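Local coordinates for protein alpha-1,3-glucanase (Streptomyces thermodiastaticus, PDB 7C7D) that hydrolyses the alpha-1,3-glucosidic linkages of alpha-1,3-glucan, as the catalytic unit of a thermostable family GH87 glycoside hydrolase, at residues H285-F291 against G316-M322; V62-S66 against S88-V93; N356-A361 against W382-D388; E296-R300 against T350-G354. One frame throughout, in Å; residues are numbered along the deposited sequence. Where two conformers were deposited one is given.

In the fold
Coming in from the N terminus, the chain first builds a domain of antiparallel sheets, where contact 2 closes a loop by binding calcium between 62-66 and 88-93. It then winds into the parallel beta-helix that holds the other three. Contact 1 opens at 285-291 and joins one coil to the next through paired strands. Before it closes at 316-322, contact 4 has opened at 296-300; it closes at 350-354, so the two loops cross, with nearest atoms about 10 Å apart. Contact 3 follows almost directly, at 356-361, and ties the turns of two successive coils. Contacts 2 and 3 lie on opposite sides of the chain's centre, their own centres 37 Å apart.

Contact 1 of 4, residues H285-F291 against G316-M322; sequences HVHLKDF and GSSVSGM
Segments 285-291 and 316-322 are matching pieces of neighbouring coils in the parallel beta-helix. Strands 286-289 and 318-320 run parallel, 5° apart with axes 4.7 Å apart, and strand 259-263 flanks the first on its other side. H285 starts in a left-handed conformation (55/43), as does G316; a water bridges H285 ND1 (2.9 Å) and G316 O (2.6 Å). V286 N donates to S317 OG (2.9 Å), whose hydroxyl also bonds L313 O, and V286 O takes S318 N at 2.8 Å. H287, level with S318 (CA-CA 4.8 Å), adopts chi1 m and brings ND1 to 2.7 Å from S318 OG in a hydrogen bond. L288 continues the pairing, N to S318 O and O from S320 N, both 2.9 Å; its CD1 packs 4.2 Å from V319 CG2 on the opposite face from H287 and K289. A second water joins L288 O (2.9 Å), S318 OG (2.7 Å) and S320 OG (2.8 Å). K289 pairs with S320, CA-CA 5.0 Å. D290 turns left-handed (63/42) beside G321 (66/22), with D290 N to S320 O at 3.0 Å. A CB on G321 would clash with D290 OD1. F291, chi1 p, receives M322 over its ring: CE 3.4 Å from the centroid (CH-pi) and SD 4.1 Å (Met-aromatic). One sheet face is therefore polar and watered, the other a greasy beta-helix interior.

Contact 2 of 4, residues V62-S66 against S88-V93; sequences VEAES and SGRQAV. With CA (calcium ion), chain C.
This calcium site clasps two parts of the N-terminal antiparallel beta domain, consistent with the structural calcium of galactose-binding-like sandwiches. Segment 62-66 leaves strand 59-63 and enters a 3-10 turn at A64-S66, held by S66 N to E63 O at 3.0 Å; segment 88-93 is a loop running into strand 92-95. Strand 188-196 lies between the two strands and pairs with both. CA-CA is 5.5 Å for E65-A92 and 7.4 Å for E63-S88. E63 (chi1 m, chi2 m) and E65 (chi1 p) bring their carboxylates to the calcium, which is bound by E63 OE2 (2.3 Å), by both E65 OE1 and OE2 (2.5 Å each), and by the carbonyls S88 O and Q91 O (2.4 Å each), with two D191 oxygens completing seven ligands. Left-handed G89 (72/4) and R90 (63/19) curl the loop so that both carbonyls face the ion, and a CB on G89 would clash with E65 OE2. R90 points away, making a salt bridge with D424 of the beta-helix. Next to the site, A64 CB packs 4.0 Å from V93 CG2. The other E63 oxygen is used too: S88 OG donates to E63 OE1 at 2.6 Å.

Contact 3 of 4, residues N356-A361 against W382-D388; sequences NLNGTA and WSLYAPD
Where the parallel neighbours 355-357 and 379-382 run out into turns, the two segments stay side by side, the second making a longer excursion between S383 and A386. CA to CA, N358-W382 is 4.8 Å, G359-S383 4.4 Å, T360-A386 4.7 Å and A361-D388 4.5 Å. The last sheet-like bond is W382 N to L357 O, 2.9 Å. Inverse gamma turns then follow in both, centred on N358 and S383, with weak bonds G359 N to L357 O (3.1 Å) and L384 N to W382 O (2.9 Å). Beyond them, T360 N donates to A386 O at 3.0 Å, and A361 N to the side chain D388 OD1 at 3.1 Å. D388 is fixed through its own amide, N to S383 OG at 2.9 Å, and its chi1 m rotamer brings D388 OD2 to 2.7 Å from L357 O. The W382 indole (chi1 t) satisfies NE1 at K438 O, two coils on. G359 (90/151) must be glycine: a CB would lie 2.0 Å from L384 O, to which its CA makes a CA-H...O contact at 3.2 Å. The inverse gamma turns sit at equivalent points of successive coils of this parallel beta-helix; beyond them the loops diverge.

Contact 4 of 4, residues E296-R300 against T350-G354; sequences EVTER and TTADG
R300 lies fully extended, chi1 to chi4 all near 180°, along T351 and A352: its CD is 3.5 Å from T351 O, and A352 CB sits over one face of the guanidinium, 3.7 Å from NE. Its salt bridges go to D376 and D302; two waters, each held weakly by the guanidinium, also reach the other segment, one from NH1 (3.4 Å) to T351 O (2.7 Å), the other from NH2 (3.1 Å) to D353 OD1 (3.0 Å). Neither segment is helix or strand, and they come closest at R300 and T351, CA-CA 5.5 Å. T351, backbone -80/-9 and chi1 p, points its hydroxyl back, OG1 donating to E299 O at 2.9 Å, while V297 CG1 packs 3.8 Å from the same OG1. V297 also bonds H326 by its backbone, as T351 does V327, in the coil between. R300 further touches W152 and I153 of the N-terminal domain. These are beta-helix turn loops two coils apart, bridged on the side facing that domain.

Contact 1 of 4, residues H285-F291 against G316-M322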
# COMPACT_ATOMS: atom_id res chain seq x y z
N HIS A 285 7.59 10.26 22.20
CA HIS A 285 7.93 9.05 22.95
C HIS A 285 6.71 8.17 23.13
O HIS A 285 6.44 7.64 24.21
CB HIS A 285 8.65 9.38 24.26
CG HIS A 285 9.82 10.29 24.05
ND1 HIS A 285 11.05 9.82 23.62
CD2 HIS A 285 9.94 11.63 24.14
CE1 HIS A 285 11.88 10.84 23.50
NE2 HIS A 285 11.23 11.95 23.80
N VAL A 286 5.96 8.04 22.04
CA VAL A 286 4.80 7.16 21.95
C VAL A 286 5.25 5.90 21.22
O VAL A 286 5.85 5.98 20.15
CB VAL A 286 3.67 7.83 21.16
CG1 VAL A 286 2.52 6.86 20.97
CG2 VAL A 286 3.22 9.11 21.85
N HIS A 287 4.95 4.74 21.79
CA HIS A 287 5.24 3.48 21.14
C HIS A 287 3.97 2.64 21.07
O HIS A 287 3.50 2.16 22.10
CB HIS A 287 6.38 2.76 21.86
CG HIS A 287 7.58 3.63 22.03
ND1 HIS A 287 8.44 3.92 20.99
CD2 HIS A 287 8.02 4.34 23.09
CE1 HIS A 287 9.38 4.74 21.42
NE2 HIS A 287 9.15 5.02 22.69
N LEU A 288 3.42 2.50 19.87
CA LEU A 288 2.24 1.67 19.65
C LEU A 288 2.73 0.32 19.16
O LEU A 288 3.45 0.25 18.16
CB LEU A 288 1.30 2.32 18.63
CG LEU A 288 0.91 3.78 18.90
CD1 LEU A 288 -0.04 4.30 17.81
CD2 LEU A 288 0.27 3.91 20.27
N LYS A 289 2.38 -0.75 19.88
CA LYS A 289 2.98 -2.05 19.62
C LYS A 289 1.98 -3.18 19.77
O LYS A 289 1.30 -3.29 20.80
CB LYS A 289 4.12 -2.35 20.61
CG LYS A 289 5.26 -1.36 20.68
CD LYS A 289 6.32 -1.85 21.66
CE LYS A 289 7.57 -1.00 21.58
NZ LYS A 289 8.57 -1.35 22.63
N ASP A 290 1.95 -4.06 18.77
CA ASP A 290 1.41 -5.42 18.93
C ASP A 290 -0.07 -5.45 19.28
O ASP A 290 -0.51 -6.23 20.12
CB ASP A 290 2.23 -6.24 19.94
CG ASP A 290 3.72 -6.20 19.66
OD1 ASP A 290 4.11 -6.04 18.49
OD2 ASP A 290 4.50 -6.33 20.62
N PHE A 291 -0.86 -4.59 18.63
CA PHE A 291 -2.31 -4.73 18.69
C PHE A 291 -2.91 -4.43 17.33
O PHE A 291 -2.22 -4.02 16.39
CB PHE A 291 -3.00 -3.99 19.87
CG PHE A 291 -2.87 -2.48 19.85
CD1 PHE A 291 -1.70 -1.85 20.26
CD2 PHE A 291 -3.96 -1.68 19.52
CE1 PHE A 291 -1.60 -0.47 20.30
CE2 PHE A 291 -3.88 -0.30 19.56
CZ PHE A 291 -2.70 0.31 19.96
N GLY A 316 10.50 10.91 18.48
CA GLY A 316 10.99 9.72 19.15
C GLY A 316 9.94 8.64 19.33
O GLY A 316 9.98 7.91 20.33
N SER A 317 9.03 8.50 18.38
CA SER A 317 7.91 7.58 18.52
C SER A 317 8.04 6.42 17.55
O SER A 317 8.89 6.41 16.65
CB SER A 317 6.60 8.34 18.30
OG SER A 317 6.39 9.21 19.40
N SER A 318 7.18 5.42 17.73
CA SER A 318 7.22 4.24 16.87
C SER A 318 5.86 3.56 16.82
O SER A 318 5.05 3.66 17.75
CB SER A 318 8.29 3.24 17.33
OG SER A 318 7.98 2.69 18.60
N VAL A 319 5.64 2.86 15.71
CA VAL A 319 4.43 2.07 15.48
C VAL A 319 4.89 0.74 14.90
O VAL A 319 5.49 0.73 13.82
CB VAL A 319 3.47 2.77 14.50
CG1 VAL A 319 2.25 1.89 14.24
CG2 VAL A 319 3.07 4.14 15.02
N SER A 320 4.64 -0.36 15.60
CA SER A 320 5.18 -1.64 15.16
C SER A 320 4.29 -2.81 15.56
O SER A 320 3.61 -2.77 16.59
CB SER A 320 6.60 -1.86 15.69
OG SER A 320 6.62 -1.87 17.11
N GLY A 321 4.33 -3.86 14.75
CA GLY A 321 3.58 -5.07 15.05
C GLY A 321 2.08 -4.90 15.00
O GLY A 321 1.36 -5.71 15.60
N MET A 322 1.58 -3.89 14.29
CA MET A 322 0.17 -3.57 14.28
C MET A 322 -0.54 -4.22 13.09
O MET A 322 0.06 -4.50 12.05
CB MET A 322 -0.05 -2.06 14.18
CG MET A 322 0.66 -1.25 15.26
SD MET A 322 -0.03 -1.44 16.92
CE MET A 322 -1.70 -0.84 16.67
O HOH W 1 11.87 7.52 22.08
O HOH W 2 6.33 0.60 18.47
O HOH W 3 6.35 -4.47 17.89

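Contact 2 of 4, residues V62-S66 against S88-V93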
# COMPACT_ATOMS: atom_id res chain seq x y z
N VAL A 62 -0.16 -17.30 -1.39
CA VAL A 62 -0.40 -18.23 -2.48
C VAL A 62 -1.60 -17.72 -3.27
O VAL A 62 -2.69 -17.56 -2.70
CB VAL A 62 -0.67 -19.66 -1.97
CG1 VAL A 62 -0.90 -20.60 -3.15
CG2 VAL A 62 0.50 -20.14 -1.11
N GLU A 63 -1.40 -17.45 -4.55
CA GLU A 63 -2.50 -16.98 -5.38
C GLU A 63 -3.53 -18.08 -5.53
O GLU A 63 -3.19 -19.25 -5.75
CB GLU A 63 -1.98 -16.56 -6.76
CG GLU A 63 -1.02 -15.38 -6.75
CD GLU A 63 -1.69 -14.05 -6.44
OE1 GLU A 63 -0.94 -13.07 -6.27
OE2 GLU A 63 -2.93 -13.98 -6.38
N ALA A 64 -4.81 -17.72 -5.43
CA ALA A 64 -5.85 -18.72 -5.56
C ALA A 64 -5.82 -19.39 -6.93
O ALA A 64 -6.10 -20.59 -7.05
CB ALA A 64 -7.22 -18.09 -5.31
N GLU A 65 -5.45 -18.64 -7.96
CA GLU A 65 -5.39 -19.18 -9.31
C GLU A 65 -4.26 -20.19 -9.49
O GLU A 65 -4.24 -20.88 -10.51
CB GLU A 65 -5.27 -18.03 -10.32
CG GLU A 65 -4.08 -17.08 -10.09
CD GLU A 65 -4.39 -15.88 -9.18
OE1 GLU A 65 -5.26 -15.99 -8.30
OE2 GLU A 65 -3.73 -14.83 -9.34
N SER A 66 -3.34 -20.29 -8.53
CA SER A 66 -2.29 -21.30 -8.54
C SER A 66 -2.66 -22.54 -7.73
O SER A 66 -1.87 -23.48 -7.67
CB SER A 66 -0.97 -20.72 -8.01
OG SER A 66 -0.96 -20.69 -6.59
N SER A 88 -4.90 -9.51 -7.02
CA SER A 88 -3.48 -9.83 -7.08
C SER A 88 -3.23 -10.76 -8.27
O SER A 88 -3.93 -11.76 -8.44
CB SER A 88 -3.08 -10.51 -5.78
OG SER A 88 -1.67 -10.68 -5.68
N GLY A 89 -2.24 -10.42 -9.10
CA GLY A 89 -2.01 -11.19 -10.30
C GLY A 89 -3.04 -11.01 -11.39
O GLY A 89 -2.97 -11.70 -12.41
N ARG A 90 -4.01 -10.11 -11.19
CA ARG A 90 -5.10 -9.86 -12.13
C ARG A 90 -5.98 -11.07 -12.34
O ARG A 90 -6.71 -11.14 -13.33
CB ARG A 90 -4.61 -9.29 -13.47
CG ARG A 90 -3.58 -8.20 -13.33
CD ARG A 90 -4.08 -7.02 -12.48
NE ARG A 90 -3.00 -6.03 -12.43
CZ ARG A 90 -3.15 -4.71 -12.45
NH1 ARG A 90 -4.36 -4.16 -12.46
NH2 ARG A 90 -2.07 -3.95 -12.47
N GLN A 91 -5.92 -12.03 -11.41
CA GLN A 91 -6.67 -13.27 -11.53
C GLN A 91 -7.18 -13.68 -10.16
O GLN A 91 -6.58 -13.36 -9.13
CB GLN A 91 -5.81 -14.41 -12.08
CG GLN A 91 -5.32 -14.16 -13.48
CD GLN A 91 -4.17 -15.08 -13.82
OE1 GLN A 91 -4.38 -16.19 -14.30
NE2 GLN A 91 -2.95 -14.63 -13.55
N ALA A 92 -8.30 -14.40 -10.15
CA ALA A 92 -8.90 -14.90 -8.92
C ALA A 92 -9.74 -16.12 -9.31
O ALA A 92 -9.83 -16.48 -10.48
CB ALA A 92 -9.74 -13.81 -8.24
N VAL A 93 -10.37 -16.73 -8.31
CA VAL A 93 -11.18 -17.93 -8.53
C VAL A 93 -12.56 -17.69 -7.95
O VAL A 93 -12.71 -17.47 -6.74
CB VAL A 93 -10.53 -19.18 -7.91
CG1 VAL A 93 -11.42 -20.38 -8.13
CG2 VAL A 93 -9.15 -19.43 -8.51
CA CA C . -4.94 -13.69 -7.45

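Contact 3 of 4, residues N356-A361 against W382-D388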
# COMPACT_ATOMS: atom_id res chain seq x y z
N ASN A 356 0.34 8.57 4.85
CA ASN A 356 0.73 9.80 4.18
C ASN A 356 1.52 10.67 5.14
O ASN A 356 1.03 11.00 6.22
CB ASN A 356 -0.51 10.56 3.68
CG ASN A 356 -0.16 11.64 2.69
OD1 ASN A 356 0.95 12.18 2.71
ND2 ASN A 356 -1.08 11.95 1.79
N LEU A 357 2.74 11.03 4.76
CA LEU A 357 3.51 12.03 5.49
C LEU A 357 3.12 13.37 4.89
O LEU A 357 3.71 13.84 3.91
CB LEU A 357 5.00 11.78 5.37
CG LEU A 357 5.50 10.41 5.85
CD1 LEU A 357 7.02 10.34 5.76
CD2 LEU A 357 5.04 10.13 7.27
N ASN A 358 2.10 14.00 5.47
CA ASN A 358 1.55 15.24 4.92
C ASN A 358 2.24 16.45 5.56
O ASN A 358 1.65 17.23 6.31
CB ASN A 358 0.04 15.28 5.09
CG ASN A 358 -0.61 16.42 4.32
OD1 ASN A 358 -0.00 17.00 3.41
ND2 ASN A 358 -1.84 16.75 4.68
N GLY A 359 3.50 16.61 5.22
CA GLY A 359 4.29 17.78 5.59
C GLY A 359 4.99 17.64 6.92
O GLY A 359 4.56 16.91 7.82
N THR A 360 6.13 18.32 7.03
CA THR A 360 6.85 18.55 8.28
C THR A 360 7.57 17.30 8.79
O THR A 360 8.20 17.37 9.85
CB THR A 360 5.94 19.14 9.37
OG1 THR A 360 5.03 20.08 8.79
CG2 THR A 360 6.75 19.84 10.46
N ALA A 361 7.50 16.17 8.09
CA ALA A 361 8.10 14.94 8.59
C ALA A 361 9.62 15.02 8.47
O ALA A 361 10.15 15.38 7.42
CB ALA A 361 7.57 13.75 7.80
N TRP A 382 3.52 14.05 0.99
CA TRP A 382 2.97 15.24 0.36
C TRP A 382 3.48 16.44 1.14
O TRP A 382 3.03 16.70 2.26
CB TRP A 382 1.44 15.18 0.37
CG TRP A 382 0.78 16.33 -0.32
CD1 TRP A 382 1.31 17.15 -1.27
CD2 TRP A 382 -0.57 16.77 -0.11
NE1 TRP A 382 0.38 18.09 -1.66
CE2 TRP A 382 -0.78 17.88 -0.96
CE3 TRP A 382 -1.61 16.34 0.71
CZ2 TRP A 382 -2.00 18.55 -1.01
CZ3 TRP A 382 -2.82 17.01 0.67
CH2 TRP A 382 -3.00 18.11 -0.19
N SER A 383 4.44 17.16 0.56
CA SER A 383 5.17 18.20 1.29
C SER A 383 4.43 19.54 1.24
O SER A 383 4.89 20.53 0.69
CB SER A 383 6.60 18.31 0.78
OG SER A 383 7.38 17.27 1.34
N LEU A 384 3.26 19.53 1.87
CA LEU A 384 2.53 20.76 2.17
C LEU A 384 3.04 21.34 3.48
O LEU A 384 3.47 20.61 4.37
CB LEU A 384 1.05 20.44 2.36
CG LEU A 384 0.09 20.43 1.17
CD1 LEU A 384 -1.32 20.62 1.71
CD2 LEU A 384 0.43 21.49 0.15
N TYR A 385 2.97 22.67 3.59
CA TYR A 385 3.30 23.42 4.81
C TYR A 385 4.80 23.49 5.07
O TYR A 385 5.36 24.58 5.24
CB TYR A 385 2.57 22.88 6.05
CG TYR A 385 1.13 22.47 5.83
CD1 TYR A 385 0.18 23.40 5.45
CD2 TYR A 385 0.73 21.15 6.01
CE1 TYR A 385 -1.14 23.02 5.25
CE2 TYR A 385 -0.58 20.77 5.81
CZ TYR A 385 -1.51 21.71 5.43
OH TYR A 385 -2.82 21.33 5.24
N ALA A 386 5.46 22.34 5.14
CA ALA A 386 6.89 22.26 5.37
C ALA A 386 7.38 21.00 4.69
O ALA A 386 6.65 20.01 4.63
CB ALA A 386 7.22 22.18 6.87
N PRO A 387 8.59 21.00 4.15
CA PRO A 387 9.06 19.82 3.40
C PRO A 387 9.24 18.61 4.31
O PRO A 387 9.81 18.71 5.40
CB PRO A 387 10.39 20.28 2.81
CG PRO A 387 10.84 21.40 3.70
CD PRO A 387 9.58 22.10 4.13
N ASP A 388 8.76 17.46 3.85
CA ASP A 388 9.26 16.22 4.41
C ASP A 388 10.74 16.14 4.05
O ASP A 388 11.12 16.37 2.91
CB ASP A 388 8.53 15.03 3.79
CG ASP A 388 7.04 14.97 4.15
OD1 ASP A 388 6.59 15.60 5.13
OD2 ASP A 388 6.32 14.26 3.42

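Contact 4 of 4, residues E296-R300 against T350-G354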
# COMPACT_ATOMS: atom_id res chain seq x y z
N GLU A 296 -14.74 0.49 11.04
CA GLU A 296 -15.96 0.14 10.32
C GLU A 296 -16.17 1.08 9.15
O GLU A 296 -17.30 1.34 8.74
CB GLU A 296 -17.17 0.12 11.26
CG GLU A 296 -17.06 -0.91 12.37
CD GLU A 296 -17.10 -2.35 11.87
OE1 GLU A 296 -17.72 -2.60 10.81
OE2 GLU A 296 -16.51 -3.23 12.53
N VAL A 297 -15.08 1.60 8.59
CA VAL A 297 -15.17 2.58 7.52
C VAL A 297 -15.51 1.87 6.22
O VAL A 297 -14.84 0.90 5.83
CB VAL A 297 -13.85 3.36 7.41
CG1 VAL A 297 -13.90 4.32 6.23
CG2 VAL A 297 -13.57 4.12 8.71
N THR A 298 -16.57 2.33 5.56
CA THR A 298 -17.04 1.73 4.33
C THR A 298 -17.06 2.71 3.17
O THR A 298 -17.48 2.36 2.07
CB THR A 298 -18.45 1.14 4.52
OG1 THR A 298 -19.38 2.21 4.67
CG2 THR A 298 -18.50 0.26 5.76
N GLU A 299 -16.60 3.94 3.39
CA GLU A 299 -16.64 4.97 2.36
C GLU A 299 -15.43 5.86 2.56
O GLU A 299 -14.70 5.75 3.54
CB GLU A 299 -17.93 5.78 2.46
CG GLU A 299 -18.09 6.44 3.80
CD GLU A 299 -19.52 6.77 4.12
OE1 GLU A 299 -20.31 7.02 3.18
OE2 GLU A 299 -19.86 6.76 5.31
N ARG A 300 -15.24 6.78 1.62
CA ARG A 300 -14.16 7.75 1.69
C ARG A 300 -14.79 9.13 1.85
O ARG A 300 -15.35 9.68 0.90
CB ARG A 300 -13.27 7.68 0.46
CG ARG A 300 -12.11 8.63 0.54
CD ARG A 300 -11.28 8.52 -0.70
NE ARG A 300 -10.22 9.51 -0.69
CZ ARG A 300 -9.17 9.46 -1.50
NH1 ARG A 300 -9.06 8.46 -2.36
NH2 ARG A 300 -8.24 10.40 -1.43
N THR A 350 -8.15 -0.09 3.23
CA THR A 350 -8.40 1.28 3.62
C THR A 350 -9.03 2.01 2.44
O THR A 350 -8.69 1.74 1.29
CB THR A 350 -7.11 1.99 4.09
OG1 THR A 350 -6.13 1.99 3.04
CG2 THR A 350 -6.51 1.30 5.31
N THR A 351 -9.97 2.91 2.72
CA THR A 351 -10.65 3.56 1.60
C THR A 351 -9.85 4.70 0.99
O THR A 351 -10.22 5.20 -0.08
CB THR A 351 -12.06 4.02 1.98
OG1 THR A 351 -11.97 4.95 3.06
CG2 THR A 351 -12.92 2.83 2.37
N ALA A 352 -8.75 5.10 1.62
CA ALA A 352 -7.82 6.06 1.03
C ALA A 352 -6.39 5.56 1.27
O ALA A 352 -6.16 4.34 1.27
CB ALA A 352 -8.05 7.47 1.57
N ASP A 353 -5.43 6.46 1.46
CA ASP A 353 -4.03 6.08 1.54
C ASP A 353 -3.76 5.15 2.72
O ASP A 353 -4.42 5.21 3.76
CB ASP A 353 -3.15 7.32 1.73
CG ASP A 353 -3.04 8.21 0.50
OD1 ASP A 353 -3.81 8.06 -0.47
OD2 ASP A 353 -2.15 9.08 0.51
N GLY A 354 -2.72 4.33 2.59
CA GLY A 354 -2.26 3.58 3.74
C GLY A 354 -1.57 4.46 4.76
O GLY A 354 -1.91 4.46 5.95
O HOH W 4 -10.76 5.53 -2.71
O HOH W 5 -5.12 10.70 -1.19